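Local coordinates for protein cyclopropane-fatty-acyl-phospholipid synthase 1 (Mycobacterium tuberculosis, PDB 1KPH) that converts a double bond at the distal position of an alpha mycolic acid into a cyclopropane ring, using a methylene group from S-adenosyl-L-methionine, at residues Q13-L18 against E260-Y265; M80-V83 against D87-V90; R146-F151 against S216-T221. All coordinates share one frame; numbering follows the deposited sequence.

Contact 1: Q13-L18 against E260-Y265. With 10A (didecyl-dimethyl-ammonium), chain G.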
ATOM      1  N   GLN A  13      11.059   4.095  -7.294  1.00 24.94           N
ATOM      2  CA  GLN A  13      12.102   3.092  -7.449  1.00 25.74           C
ATOM      3  C   GLN A  13      13.208   3.286  -6.421  1.00 25.90           C
ATOM      4  O   GLN A  13      13.891   2.332  -6.043  1.00 25.41           O
ATOM      5  CB  GLN A  13      12.689   3.151  -8.863  1.00 25.63           C
ATOM      6  CG  GLN A  13      11.791   2.536  -9.925  1.00 25.87           C
ATOM      7  CD  GLN A  13      12.353   2.695 -11.328  1.00 28.81           C
ATOM      8  OE1 GLN A  13      13.563   2.604 -11.537  1.00 28.91           O
ATOM      9  NE2 GLN A  13      11.473   2.917 -12.297  1.00 27.33           N
ATOM     10  N   ALA A  14      13.385   4.523  -5.964  1.00 25.86           N
ATOM     11  CA  ALA A  14      14.416   4.815  -4.974  1.00 25.87           C
ATOM     12  C   ALA A  14      14.248   3.929  -3.743  1.00 26.30           C
ATOM     13  O   ALA A  14      15.229   3.506  -3.126  1.00 26.85           O
ATOM     14  CB  ALA A  14      14.357   6.287  -4.572  1.00 26.63           C
ATOM     15  N   HIS A  15      12.999   3.633  -3.399  1.00 24.73           N
ATOM     16  CA  HIS A  15      12.713   2.810  -2.232  1.00 24.22           C
ATOM     17  C   HIS A  15      12.576   1.312  -2.511  1.00 22.66           C
ATOM     18  O   HIS A  15      13.318   0.506  -1.953  1.00 24.20           O
ATOM     19  CB  HIS A  15      11.434   3.298  -1.548  1.00 21.41           C
ATOM     20  CG  HIS A  15      11.141   2.603  -0.253  1.00 22.90           C
ATOM     21  ND1 HIS A  15      11.659   3.024   0.952  1.00 20.17           N
ATOM     22  CD2 HIS A  15      10.425   1.485   0.016  1.00 21.53           C
ATOM     23  CE1 HIS A  15      11.277   2.196   1.907  1.00 21.33           C
ATOM     24  NE2 HIS A  15      10.527   1.253   1.366  1.00 20.54           N
ATOM     25  N   TYR A  16      11.639   0.944  -3.381  1.00 24.37           N
ATOM     26  CA  TYR A  16      11.372  -0.468  -3.669  1.00 24.69           C
ATOM     27  C   TYR A  16      12.368  -1.245  -4.523  1.00 26.11           C
ATOM     28  O   TYR A  16      12.356  -2.478  -4.508  1.00 24.91           O
ATOM     29  CB  TYR A  16       9.969  -0.618  -4.259  1.00 22.89           C
ATOM     30  CG  TYR A  16       8.904   0.054  -3.420  1.00 21.83           C
ATOM     31  CD1 TYR A  16       8.525   1.371  -3.670  1.00 21.03           C
ATOM     32  CD2 TYR A  16       8.308  -0.611  -2.347  1.00 18.93           C
ATOM     33  CE1 TYR A  16       7.577   2.014  -2.873  1.00 22.83           C
ATOM     34  CE2 TYR A  16       7.359   0.024  -1.545  1.00 21.44           C
ATOM     35  CZ  TYR A  16       6.999   1.336  -1.813  1.00 22.40           C
ATOM     36  OH  TYR A  16       6.063   1.974  -1.025  1.00 22.47           O
ATOM     37  N   ASP A  17      13.222  -0.557  -5.271  1.00 25.87           N
ATOM     38  CA  ASP A  17      14.199  -1.280  -6.073  1.00 27.11           C
ATOM     39  C   ASP A  17      15.531  -1.392  -5.353  1.00 27.69           C
ATOM     40  O   ASP A  17      16.557  -1.689  -5.962  1.00 28.49           O
ATOM     41  CB  ASP A  17      14.388  -0.629  -7.443  1.00 28.23           C
ATOM     42  CG  ASP A  17      13.266  -0.967  -8.399  1.00 29.73           C
ATOM     43  OD1 ASP A  17      12.697  -2.075  -8.270  1.00 29.30           O
ATOM     44  OD2 ASP A  17      12.961  -0.142  -9.285  1.00 32.31           O
ATOM     45  N   LEU A  18      15.500  -1.170  -4.043  1.00 27.35           N
ATOM     46  CA  LEU A  18      16.700  -1.263  -3.221  1.00 27.70           C
ATOM     47  C   LEU A  18      17.303  -2.657  -3.341  1.00 29.18           C
ATOM     48  O   LEU A  18      18.495  -2.801  -3.607  1.00 29.48           O
ATOM     49  CB  LEU A  18      16.357  -0.977  -1.758  1.00 28.79           C
ATOM     50  CG  LEU A  18      17.491  -1.031  -0.730  1.00 28.77           C
ATOM     51  CD1 LEU A  18      18.512   0.049  -1.032  1.00 29.99           C
ATOM     52  CD2 LEU A  18      16.924  -0.839   0.667  1.00 29.13           C
ATOM     53  N   GLU A 260      20.501   0.974   9.657  1.00 31.61           N
ATOM     54  CA  GLU A 260      20.171   1.980  10.666  1.00 32.18           C
ATOM     55  C   GLU A 260      19.009   2.856  10.224  1.00 29.98           C
ATOM     56  O   GLU A 260      18.119   3.173  11.009  1.00 30.05           O
ATOM     57  CB  GLU A 260      21.383   2.874  10.948  1.00 35.46           C
ATOM     58  CG  GLU A 260      22.552   2.166  11.612  1.00 40.34           C
ATOM     59  CD  GLU A 260      22.166   1.524  12.928  1.00 43.23           C
ATOM     60  OE1 GLU A 260      21.594   2.225  13.792  1.00 45.16           O
ATOM     61  OE2 GLU A 260      22.438   0.318  13.098  1.00 44.41           O
ATOM     62  N   ARG A 261      19.032   3.254   8.961  1.00 29.74           N
ATOM     63  CA  ARG A 261      17.984   4.098   8.414  1.00 29.86           C
ATOM     64  C   ARG A 261      16.637   3.380   8.448  1.00 28.45           C
ATOM     65  O   ARG A 261      15.632   3.952   8.867  1.00 28.32           O
ATOM     66  CB  ARG A 261      18.338   4.498   6.982  1.00 31.97           C
ATOM     67  CG  ARG A 261      17.394   5.512   6.359  1.00 36.27           C
ATOM     68  CD  ARG A 261      18.006   6.095   5.099  1.00 39.16           C
ATOM     69  NE  ARG A 261      18.322   5.055   4.126  1.00 43.27           N
ATOM     70  CZ  ARG A 261      19.028   5.256   3.018  1.00 44.69           C
ATOM     71  NH1 ARG A 261      19.499   6.463   2.738  1.00 45.02           N
ATOM     72  NH2 ARG A 261      19.260   4.249   2.187  1.00 45.15           N
ATOM     73  N   TYR A 262      16.613   2.125   8.015  1.00 26.79           N
ATOM     74  CA  TYR A 262      15.363   1.380   8.013  1.00 26.33           C
ATOM     75  C   TYR A 262      14.832   1.052   9.402  1.00 24.40           C
ATOM     76  O   TYR A 262      13.621   1.018   9.608  1.00 25.52           O
ATOM     77  CB  TYR A 262      15.488   0.110   7.168  1.00 23.74           C
ATOM     78  CG  TYR A 262      15.152   0.372   5.719  1.00 25.24           C
ATOM     79  CD1 TYR A 262      16.005   1.126   4.914  1.00 23.22           C
ATOM     80  CD2 TYR A 262      13.940  -0.055   5.176  1.00 25.05           C
ATOM     81  CE1 TYR A 262      15.660   1.453   3.611  1.00 24.08           C
ATOM     82  CE2 TYR A 262      13.583   0.268   3.867  1.00 26.11           C
ATOM     83  CZ  TYR A 262      14.452   1.024   3.093  1.00 25.68           C
ATOM     84  OH  TYR A 262      14.117   1.356   1.804  1.00 25.60           O
ATOM     85  N   MET A 263      15.721   0.812  10.361  1.00 24.92           N
ATOM     86  CA  MET A 263      15.258   0.527  11.715  1.00 24.05           C
ATOM     87  C   MET A 263      14.619   1.801  12.269  1.00 23.35           C
ATOM     88  O   MET A 263      13.554   1.762  12.883  1.00 22.41           O
ATOM     89  CB  MET A 263      16.419   0.097  12.614  1.00 26.40           C
ATOM     90  CG  MET A 263      16.893  -1.334  12.403  1.00 27.32           C
ATOM     91  SD  MET A 263      15.596  -2.558  12.741  1.00 27.95           S
ATOM     92  CE  MET A 263      15.415  -2.390  14.535  1.00 24.92           C
ATOM     93  N   LYS A 264      15.279   2.931  12.040  1.00 23.57           N
ATOM     94  CA  LYS A 264      14.780   4.217  12.509  1.00 24.23           C
ATOM     95  C   LYS A 264      13.401   4.482  11.913  1.00 22.97           C
ATOM     96  O   LYS A 264      12.501   4.977  12.592  1.00 22.70           O
ATOM     97  CB  LYS A 264      15.749   5.336  12.109  1.00 25.89           C
ATOM     98  CG  LYS A 264      15.268   6.748  12.442  1.00 29.08           C
ATOM     99  CD  LYS A 264      16.301   7.790  12.014  1.00 30.49           C
ATOM    100  CE  LYS A 264      15.804   9.209  12.251  1.00 32.02           C
ATOM    101  NZ  LYS A 264      16.819  10.213  11.824  1.00 32.71           N
ATOM    102  N   TYR A 265      13.245   4.138  10.640  1.00 22.07           N
ATOM    103  CA  TYR A 265      11.986   4.329   9.933  1.00 21.72           C
ATOM    104  C   TYR A 265      10.895   3.386  10.453  1.00 22.52           C
ATOM    105  O   TYR A 265       9.805   3.834  10.826  1.00 20.87           O
ATOM    106  CB  TYR A 265      12.243   4.162   8.421  1.00 21.27           C
ATOM    107  CG  TYR A 265      11.222   3.386   7.604  1.00 21.36           C
ATOM    108  CD1 TYR A 265       9.880   3.770   7.552  1.00 19.24           C
ATOM    109  CD2 TYR A 265      11.620   2.279   6.845  1.00 19.24           C
ATOM    110  CE1 TYR A 265       8.958   3.071   6.759  1.00 17.81           C
ATOM    111  CE2 TYR A 265      10.711   1.575   6.054  1.00 18.22           C
ATOM    112  CZ  TYR A 265       9.381   1.975   6.012  1.00 19.14           C
ATOM    113  OH  TYR A 265       8.489   1.284   5.212  1.00 15.22           O
TER
HETATM  114  C1  10A G1901       4.202  13.203   5.604  1.00 36.09           C
HETATM  115  C2  10A G1901       4.895  12.499   4.432  1.00 34.27           C
HETATM  116  C3  10A G1901       4.400  11.052   4.320  1.00 33.88           C
HETATM  117  C4  10A G1901       5.028  10.218   3.194  1.00 32.24           C
HETATM  118  C5  10A G1901       4.404   8.817   3.268  1.00 30.66           C
HETATM  119  C6  10A G1901       4.947   7.792   2.260  1.00 28.05           C
HETATM  120  C7  10A G1901       4.199   6.488   2.582  1.00 29.24           C
HETATM  121  C8  10A G1901       4.681   5.255   1.812  1.00 26.89           C
HETATM  122  C9  10A G1901       3.871   4.039   2.312  1.00 26.68           C
HETATM  123  C10 10A G1901       4.450   2.746   1.737  1.00 23.43           C
HETATM  124  N1  10A G1901       4.006   1.357   2.224  1.00 21.58           N
HETATM  125  C11 10A G1901       4.878   0.358   1.490  1.00 21.38           C
HETATM  126  C12 10A G1901       2.581   1.061   1.825  1.00 19.95           C
HETATM  127  C13 10A G1901       4.079   1.099   3.737  1.00 21.33           C
HETATM  128  C14 10A G1901       5.392   1.279   4.562  1.00 21.43           C
HETATM  129  C15 10A G1901       5.239   1.336   6.101  1.00 20.82           C
HETATM  130  C16 10A G1901       4.417   2.484   6.735  1.00 22.18           C
HETATM  131  C17 10A G1901       5.041   3.877   6.529  1.00 25.36           C
HETATM  132  C18 10A G1901       4.231   5.001   7.189  1.00 26.41           C
HETATM  133  C19 10A G1901       4.911   6.357   6.958  1.00 28.56           C
HETATM  134  C20 10A G1901       4.110   7.458   7.673  1.00 31.07           C
HETATM  135  C21 10A G1901       4.769   8.829   7.507  1.00 32.57           C
HETATM  136  C22 10A G1901       3.935   9.864   8.263  1.00 34.49           C
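The His15 and Tyr262 rings lie near parallel but slid apart, planes at 29° and centroids 5.4 Å apart, and barely overlap. Instead the phenol end of Tyr262 reaches over one face of the imidazole, Tyr262 OH standing 3.0 Å from His15 CE1. With CG anti to the backbone N (chi1 -174°), the His15 ring extends toward helix 256-275. At the imidazole edge, His15 CE1 comes within 4.2 Å of Tyr265 CE2.

The apolar share belongs to Leu18, just past the helix end: its side chain and that of Tyr262 approach each other from opposite directions, Leu18 CD2 lying 3.9 Å from Tyr262 CZ.

The polar atoms of His15, Tyr16 and Tyr265 bond to residues beyond the two segments. His15 ND1 bonds to the Ile199 carbonyl and NE2 to Tyr33 OH; the same Tyr33 hydroxyl is bonded to Tyr265 OH, while Tyr16 OH pairs with His141.

Both segments also touch the bound didecyl-dimethyl-ammonium. Tyr16 OH lies 3.2 Å from its methyl C11, and Tyr265 OH lies 3.2 Å from its C14. Tyr16 also touches S-adenosyl-L-homocysteine, and Tyr265 lies near Cys269, the probable active-site residue, so the contact borders the probable catalytic pocket.

Helix 186-199 flanks the contact through Ile195 and Ile199 against Tyr265, and helix 229-245 packs Leu243 on Tyr262.

Contact 2: M80-V83 against D87-V90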
ATOM      1  N   MET A  80      -2.232 -12.548  -6.790  1.00 16.55           N
ATOM      2  CA  MET A  80      -2.268 -14.004  -6.803  1.00 16.56           C
ATOM      3  C   MET A  80      -3.357 -14.574  -5.898  1.00 15.18           C
ATOM      4  O   MET A  80      -3.924 -15.623  -6.198  1.00 16.02           O
ATOM      5  CB  MET A  80      -0.901 -14.568  -6.421  1.00 15.71           C
ATOM      6  CG  MET A  80       0.243 -14.114  -7.338  1.00 17.02           C
ATOM      7  SD  MET A  80      -0.127 -14.204  -9.108  1.00 23.37           S
ATOM      8  CE  MET A  80      -0.101 -15.984  -9.387  1.00 20.64           C
ATOM      9  N   ARG A  81      -3.642 -13.890  -4.795  1.00 15.40           N
ATOM     10  CA  ARG A  81      -4.693 -14.321  -3.870  1.00 14.46           C
ATOM     11  C   ARG A  81      -6.031 -14.158  -4.589  1.00 14.33           C
ATOM     12  O   ARG A  81      -6.913 -15.018  -4.502  1.00 14.11           O
ATOM     13  CB  ARG A  81      -4.676 -13.457  -2.608  1.00 15.74           C
ATOM     14  CG  ARG A  81      -5.831 -13.695  -1.631  1.00 18.46           C
ATOM     15  CD  ARG A  81      -5.724 -15.040  -0.958  1.00 18.08           C
ATOM     16  NE  ARG A  81      -6.680 -15.222   0.137  1.00 18.60           N
ATOM     17  CZ  ARG A  81      -6.732 -16.319   0.887  1.00 18.17           C
ATOM     18  NH1 ARG A  81      -5.887 -17.311   0.656  1.00 20.41           N
ATOM     19  NH2 ARG A  81      -7.627 -16.437   1.858  1.00 15.29           N
ATOM     20  N   ALA A  82      -6.173 -13.048  -5.306  1.00 13.59           N
ATOM     21  CA  ALA A  82      -7.395 -12.780  -6.050  1.00 12.94           C
ATOM     22  C   ALA A  82      -7.623 -13.909  -7.053  1.00 14.26           C
ATOM     23  O   ALA A  82      -8.734 -14.417  -7.192  1.00 15.23           O
ATOM     24  CB  ALA A  82      -7.285 -11.439  -6.776  1.00 11.21           C
ATOM     25  N   VAL A  83      -6.560 -14.302  -7.749  1.00 15.26           N
ATOM     26  CA  VAL A  83      -6.649 -15.382  -8.727  1.00 15.86           C
ATOM     27  C   VAL A  83      -6.986 -16.725  -8.075  1.00 17.38           C
ATOM     28  O   VAL A  83      -7.984 -17.368  -8.408  1.00 20.53           O
ATOM     29  CB  VAL A  83      -5.313 -15.558  -9.489  1.00 16.32           C
ATOM     30  CG1 VAL A  83      -5.358 -16.823 -10.348  1.00 14.94           C
ATOM     31  CG2 VAL A  83      -5.043 -14.347 -10.360  1.00 16.18           C
ATOM     32  N   ASP A  87     -10.774 -16.550  -7.992  1.00 17.13           N
ATOM     33  CA  ASP A  87     -10.910 -16.928  -9.395  1.00 18.15           C
ATOM     34  C   ASP A  87     -11.224 -15.809 -10.390  1.00 17.44           C
ATOM     35  O   ASP A  87     -12.100 -15.955 -11.250  1.00 17.67           O
ATOM     36  CB  ASP A  87     -11.968 -18.032  -9.503  1.00 19.35           C
ATOM     37  CG  ASP A  87     -11.926 -18.755 -10.833  1.00 19.22           C
ATOM     38  OD1 ASP A  87     -10.829 -18.876 -11.412  1.00 15.83           O
ATOM     39  OD2 ASP A  87     -12.988 -19.224 -11.290  1.00 20.85           O
ATOM     40  N   VAL A  88     -10.502 -14.699 -10.282  1.00 16.86           N
ATOM     41  CA  VAL A  88     -10.688 -13.575 -11.190  1.00 17.32           C
ATOM     42  C   VAL A  88      -9.402 -13.365 -11.974  1.00 19.07           C
ATOM     43  O   VAL A  88      -8.340 -13.843 -11.565  1.00 19.09           O
ATOM     44  CB  VAL A  88     -10.987 -12.269 -10.427  1.00 17.70           C
ATOM     45  CG1 VAL A  88     -12.228 -12.439  -9.567  1.00 19.01           C
ATOM     46  CG2 VAL A  88      -9.787 -11.885  -9.567  1.00 18.04           C
ATOM     47  N   ASN A  89      -9.506 -12.672 -13.105  1.00 18.09           N
ATOM     48  CA  ASN A  89      -8.343 -12.352 -13.927  1.00 18.69           C
ATOM     49  C   ASN A  89      -7.749 -11.146 -13.215  1.00 18.42           C
ATOM     50  O   ASN A  89      -8.448 -10.485 -12.445  1.00 18.13           O
ATOM     51  CB  ASN A  89      -8.768 -11.931 -15.339  1.00 17.88           C
ATOM     52  CG  ASN A  89      -9.546 -13.006 -16.060  1.00 18.61           C
ATOM     53  OD1 ASN A  89     -10.668 -12.776 -16.510  1.00 19.67           O
ATOM     54  ND2 ASN A  89      -8.951 -14.189 -16.177  1.00 19.18           N
ATOM     55  N   VAL A  90      -6.484 -10.837 -13.471  1.00 17.38           N
ATOM     56  CA  VAL A  90      -5.872  -9.698 -12.807  1.00 18.51           C
ATOM     57  C   VAL A  90      -4.906  -8.910 -13.673  1.00 19.31           C
ATOM     58  O   VAL A  90      -4.351  -9.418 -14.649  1.00 20.62           O
ATOM     59  CB  VAL A  90      -5.105 -10.128 -11.524  1.00 17.92           C
ATOM     60  CG1 VAL A  90      -6.075 -10.642 -10.478  1.00 17.56           C
ATOM     61  CG2 VAL A  90      -4.071 -11.199 -11.868  1.00 16.86           C
TER
HETATM   62  O   HOH W   1      -8.959 -19.703  -9.623  1.00 20.69           O
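Val83 and Val90 make the tightest apolar meeting between helix 77-86 and the strand that follows it. The two side chains cross at about a right angle, with Val83 CG2 3.6 Å from Val90 CG2. In Val83 the CG2 methyl is anti to the carbonyl carbon while CG1 is anti to the backbone N (chi1 171°), and this rotation gives CG2 to the strand even though the bond from CA to CB points away from it. The same methyl lies 3.5 Å from Val88 O, a buried carbonyl with no polar partner in the model. Beside it, Ala82 offers its single methyl to two valines: Ala82 CB is 3.8 Å from Val88 CG2 and 4.0 Å from Val90 CG1. The small Ala82 methyl is consistent with the close approach of helix and strand.

The side toward Asp87 is polar and hydrated. Asp87, with positive phi (59°), is the first residue to leave the helix, and its N gives a weak, bent hydrogen bond to Val83 O at 2.9 Å. A water lies in donating reach of both Val83 O (2.8 Å) and Asp87 OD1 (2.7 Å), though it has more acceptors near it than protons to give, so solvent can bridge the last turn alongside the weak backbone bond. Asp87 OD1 has a second, charged partner in Arg114, which ties the turn to the loop before strand 116-119.

Leu68 of strand 67-71 covers Ala82 and Val88, while Lys116 lies against Val83 and Val90 from the other neighbouring strand. The arrangement is the second half of a right-handed beta-alpha-beta crossover, strand 67-71, helix 77-86, strand 89-93, as in the Rossmann-like fold of S-adenosylmethionine-dependent methyltransferases.

Contact 3: R146-F151 against S216-T221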
ATOM      1  N   ARG A 146      -2.057  14.824  -7.846  1.00 31.69           N
ATOM      2  CA  ARG A 146      -2.613  13.869  -8.794  1.00 30.55           C
ATOM      3  C   ARG A 146      -3.818  13.083  -8.290  1.00 29.67           C
ATOM      4  O   ARG A 146      -4.364  12.255  -9.020  1.00 29.19           O
ATOM      5  CB  ARG A 146      -1.528  12.895  -9.258  1.00 31.00           C
ATOM      6  CG  ARG A 146      -0.386  13.570  -9.997  1.00 32.23           C
ATOM      7  CD  ARG A 146       0.536  12.563 -10.663  1.00 33.47           C
ATOM      8  NE  ARG A 146       1.656  13.229 -11.319  1.00 34.10           N
ATOM      9  CZ  ARG A 146       2.609  12.605 -12.000  1.00 35.81           C
ATOM     10  NH1 ARG A 146       2.590  11.282 -12.124  1.00 36.08           N
ATOM     11  NH2 ARG A 146       3.590  13.307 -12.552  1.00 36.45           N
ATOM     12  N   TYR A 147      -4.238  13.346  -7.053  1.00 26.91           N
ATOM     13  CA  TYR A 147      -5.383  12.642  -6.480  1.00 26.58           C
ATOM     14  C   TYR A 147      -6.619  12.725  -7.363  1.00 25.21           C
ATOM     15  O   TYR A 147      -7.252  11.717  -7.655  1.00 25.38           O
ATOM     16  CB  TYR A 147      -5.723  13.202  -5.098  1.00 24.93           C
ATOM     17  CG  TYR A 147      -4.728  12.870  -4.006  1.00 23.62           C
ATOM     18  CD1 TYR A 147      -4.868  13.423  -2.732  1.00 25.02           C
ATOM     19  CD2 TYR A 147      -3.656  12.002  -4.233  1.00 23.45           C
ATOM     20  CE1 TYR A 147      -3.972  13.125  -1.712  1.00 23.14           C
ATOM     21  CE2 TYR A 147      -2.747  11.697  -3.214  1.00 21.62           C
ATOM     22  CZ  TYR A 147      -2.915  12.266  -1.955  1.00 22.45           C
ATOM     23  OH  TYR A 147      -2.038  11.983  -0.932  1.00 24.30           O
ATOM     24  N   ASP A 148      -6.964  13.935  -7.785  1.00 26.29           N
ATOM     25  CA  ASP A 148      -8.134  14.137  -8.627  1.00 25.58           C
ATOM     26  C   ASP A 148      -8.045  13.341  -9.927  1.00 25.36           C
ATOM     27  O   ASP A 148      -9.029  12.748 -10.370  1.00 23.35           O
ATOM     28  CB  ASP A 148      -8.304  15.629  -8.930  1.00 27.20           C
ATOM     29  CG  ASP A 148      -9.567  15.921  -9.708  1.00 27.31           C
ATOM     30  OD1 ASP A 148      -9.503  16.003 -10.955  1.00 29.30           O
ATOM     31  OD2 ASP A 148     -10.628  16.055  -9.067  1.00 27.79           O
ATOM     32  N   ALA A 149      -6.863  13.328 -10.534  1.00 24.80           N
ATOM     33  CA  ALA A 149      -6.666  12.599 -11.782  1.00 26.22           C
ATOM     34  C   ALA A 149      -6.859  11.105 -11.556  1.00 26.24           C
ATOM     35  O   ALA A 149      -7.459  10.413 -12.381  1.00 25.28           O
ATOM     36  CB  ALA A 149      -5.272  12.867 -12.332  1.00 25.47           C
ATOM     37  N   PHE A 150      -6.352  10.609 -10.432  1.00 25.51           N
ATOM     38  CA  PHE A 150      -6.487   9.195 -10.121  1.00 24.72           C
ATOM     39  C   PHE A 150      -7.949   8.767 -10.025  1.00 23.64           C
ATOM     40  O   PHE A 150      -8.365   7.810 -10.681  1.00 24.99           O
ATOM     41  CB  PHE A 150      -5.771   8.855  -8.813  1.00 23.05           C
ATOM     42  CG  PHE A 150      -5.902   7.412  -8.423  1.00 24.27           C
ATOM     43  CD1 PHE A 150      -5.367   6.411  -9.231  1.00 23.04           C
ATOM     44  CD2 PHE A 150      -6.608   7.048  -7.279  1.00 23.32           C
ATOM     45  CE1 PHE A 150      -5.536   5.067  -8.910  1.00 24.08           C
ATOM     46  CE2 PHE A 150      -6.783   5.703  -6.948  1.00 22.99           C
ATOM     47  CZ  PHE A 150      -6.247   4.713  -7.765  1.00 23.11           C
ATOM     48  N   PHE A 151      -8.735   9.467  -9.212  1.00 23.65           N
ATOM     49  CA  PHE A 151     -10.145   9.113  -9.066  1.00 24.19           C
ATOM     50  C   PHE A 151     -10.926   9.288 -10.365  1.00 25.18           C
ATOM     51  O   PHE A 151     -11.915   8.591 -10.605  1.00 24.70           O
ATOM     52  CB  PHE A 151     -10.797   9.934  -7.952  1.00 23.98           C
ATOM     53  CG  PHE A 151     -10.408   9.489  -6.570  1.00 24.80           C
ATOM     54  CD1 PHE A 151      -9.251   9.969  -5.966  1.00 22.94           C
ATOM     55  CD2 PHE A 151     -11.194   8.569  -5.878  1.00 23.13           C
ATOM     56  CE1 PHE A 151      -8.882   9.537  -4.692  1.00 24.22           C
ATOM     57  CE2 PHE A 151     -10.834   8.131  -4.607  1.00 25.28           C
ATOM     58  CZ  PHE A 151      -9.675   8.617  -4.012  1.00 23.69           C
ATOM     59  N   SER A 216     -15.784  11.984  -3.975  1.00 28.35           N
ATOM     60  CA  SER A 216     -17.088  12.569  -4.262  1.00 30.07           C
ATOM     61  C   SER A 216     -17.067  13.449  -5.513  1.00 29.63           C
ATOM     62  O   SER A 216     -17.948  13.346  -6.371  1.00 29.78           O
ATOM     63  CB  SER A 216     -17.562  13.377  -3.053  1.00 30.18           C
ATOM     64  OG  SER A 216     -16.539  14.242  -2.588  1.00 32.18           O
ATOM     65  N   ALA A 217     -16.055  14.304  -5.619  1.00 28.58           N
ATOM     66  CA  ALA A 217     -15.926  15.208  -6.760  1.00 28.08           C
ATOM     67  C   ALA A 217     -15.793  14.464  -8.088  1.00 28.39           C
ATOM     68  O   ALA A 217     -16.057  15.026  -9.156  1.00 25.33           O
ATOM     69  CB  ALA A 217     -14.725  16.124  -6.559  1.00 28.80           C
ATOM     70  N   ASN A 218     -15.386  13.199  -8.025  1.00 28.28           N
ATOM     71  CA  ASN A 218     -15.218  12.415  -9.238  1.00 28.45           C
ATOM     72  C   ASN A 218     -16.309  11.377  -9.450  1.00 29.10           C
ATOM     73  O   ASN A 218     -16.144  10.436 -10.229  1.00 30.07           O
ATOM     74  CB  ASN A 218     -13.836  11.764  -9.250  1.00 28.71           C
ATOM     75  CG  ASN A 218     -12.743  12.745  -9.627  1.00 28.51           C
ATOM     76  OD1 ASN A 218     -12.675  13.201 -10.767  1.00 29.01           O
ATOM     77  ND2 ASN A 218     -11.892  13.087  -8.669  1.00 27.30           N
ATOM     78  N   GLY A 219     -17.424  11.553  -8.745  1.00 28.47           N
ATOM     79  CA  GLY A 219     -18.553  10.657  -8.905  1.00 28.71           C
ATOM     80  C   GLY A 219     -18.677   9.434  -8.021  1.00 29.41           C
ATOM     81  O   GLY A 219     -19.593   8.635  -8.223  1.00 29.38           O
ATOM     82  N   PHE A 220     -17.786   9.270  -7.049  1.00 27.72           N
ATOM     83  CA  PHE A 220     -17.863   8.111  -6.167  1.00 27.69           C
ATOM     84  C   PHE A 220     -18.634   8.382  -4.888  1.00 28.33           C
ATOM     85  O   PHE A 220     -18.742   9.521  -4.431  1.00 28.17           O
ATOM     86  CB  PHE A 220     -16.470   7.621  -5.768  1.00 26.57           C
ATOM     87  CG  PHE A 220     -15.721   6.939  -6.863  1.00 25.47           C
ATOM     88  CD1 PHE A 220     -14.699   7.597  -7.539  1.00 25.35           C
ATOM     89  CD2 PHE A 220     -16.016   5.625  -7.205  1.00 26.20           C
ATOM     90  CE1 PHE A 220     -13.979   6.955  -8.539  1.00 26.18           C
ATOM     91  CE2 PHE A 220     -15.306   4.974  -8.202  1.00 25.20           C
ATOM     92  CZ  PHE A 220     -14.283   5.639  -8.871  1.00 26.12           C
ATOM     93  N   THR A 221     -19.159   7.306  -4.316  1.00 27.66           N
ATOM     94  CA  THR A 221     -19.887   7.358  -3.062  1.00 28.14           C
ATOM     95  C   THR A 221     -19.130   6.449  -2.098  1.00 27.16           C
ATOM     96  O   THR A 221     -19.117   5.227  -2.265  1.00 26.46           O
ATOM     97  CB  THR A 221     -21.325   6.837  -3.223  1.00 29.23           C
ATOM     98  OG1 THR A 221     -22.097   7.790  -3.967  1.00 30.81           O
ATOM     99  CG2 THR A 221     -21.966   6.615  -1.865  1.00 30.26           C
TER
HETATM  100  O   HOH W   2     -11.901  15.402 -12.069  1.00 25.51           O
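Asn218 reaches across to Asp148 on the first turn of helix 147-157, and the polar part of the contact is built from this pair. Asn218 ND2 donates to Asp148 OD2 over 3.3 Å, with 144° at the hydrogen. The donor comes from above the carboxylate, 73° out of its plane, a geometry that suggests a rather soft bond. The remaining carboxylate oxygen, Asp148 OD1, and the amide oxygen, Asn218 OD1, share one water, which donates to each at 2.7 Å. Asn218 ND2 is also bonded to the Cys214 carbonyl, so the amide grips its own helix end as well as the neighbouring helix.

Phe151 supplies the apolar side. Its CB lies against one side of the amide, 3.4 Å from Asn218 ND2. Phe151 also touches Cys214 and Ala215 of helix 208-217, and Met164 and Leu166 of strand 163-171. Phe220 CD1 arrives at the edge of the Phe151 ring, near its plane, 4.0 Å from Phe151 CD2.

One ring-to-backbone contact completes the set: Phe151 O lies at the edge of the Phe220 ring, 3.3 Å from Phe220 CE1. His155, one turn farther along helix 147-157, meets the Phe220 ring edge-to-face.

Gly219, with positive phi, is the C-prime residue of a Schellman motif, Phe220 N bonding to Ala215 O and Gly219 N to Ser216 O; it ends helix 208-217 and turns the chain into an edge strand of the sheet, 221-227.

How the contacts relate
From the N terminus, helix 9-16 and the residues just after it pack against helix 256-275 near the end of the chain, so contact 1 closes a loop of 241 residues that encloses the other two. Contact 2 follows first, a short local closure packing helix 77-86 on strand 89-93. Contact 3 comes later in series, closing 64 residues and joining helix 147-157 to the turn that leads into strand 221-227. Neither crosses the other. Contact 1 lies across the chain's centre from both, its centre about 29 Å from that of contact 2 and 30 Å from that of contact 3. It joins helices at the didecyl-dimethyl-ammonium pocket, probably the lipid site.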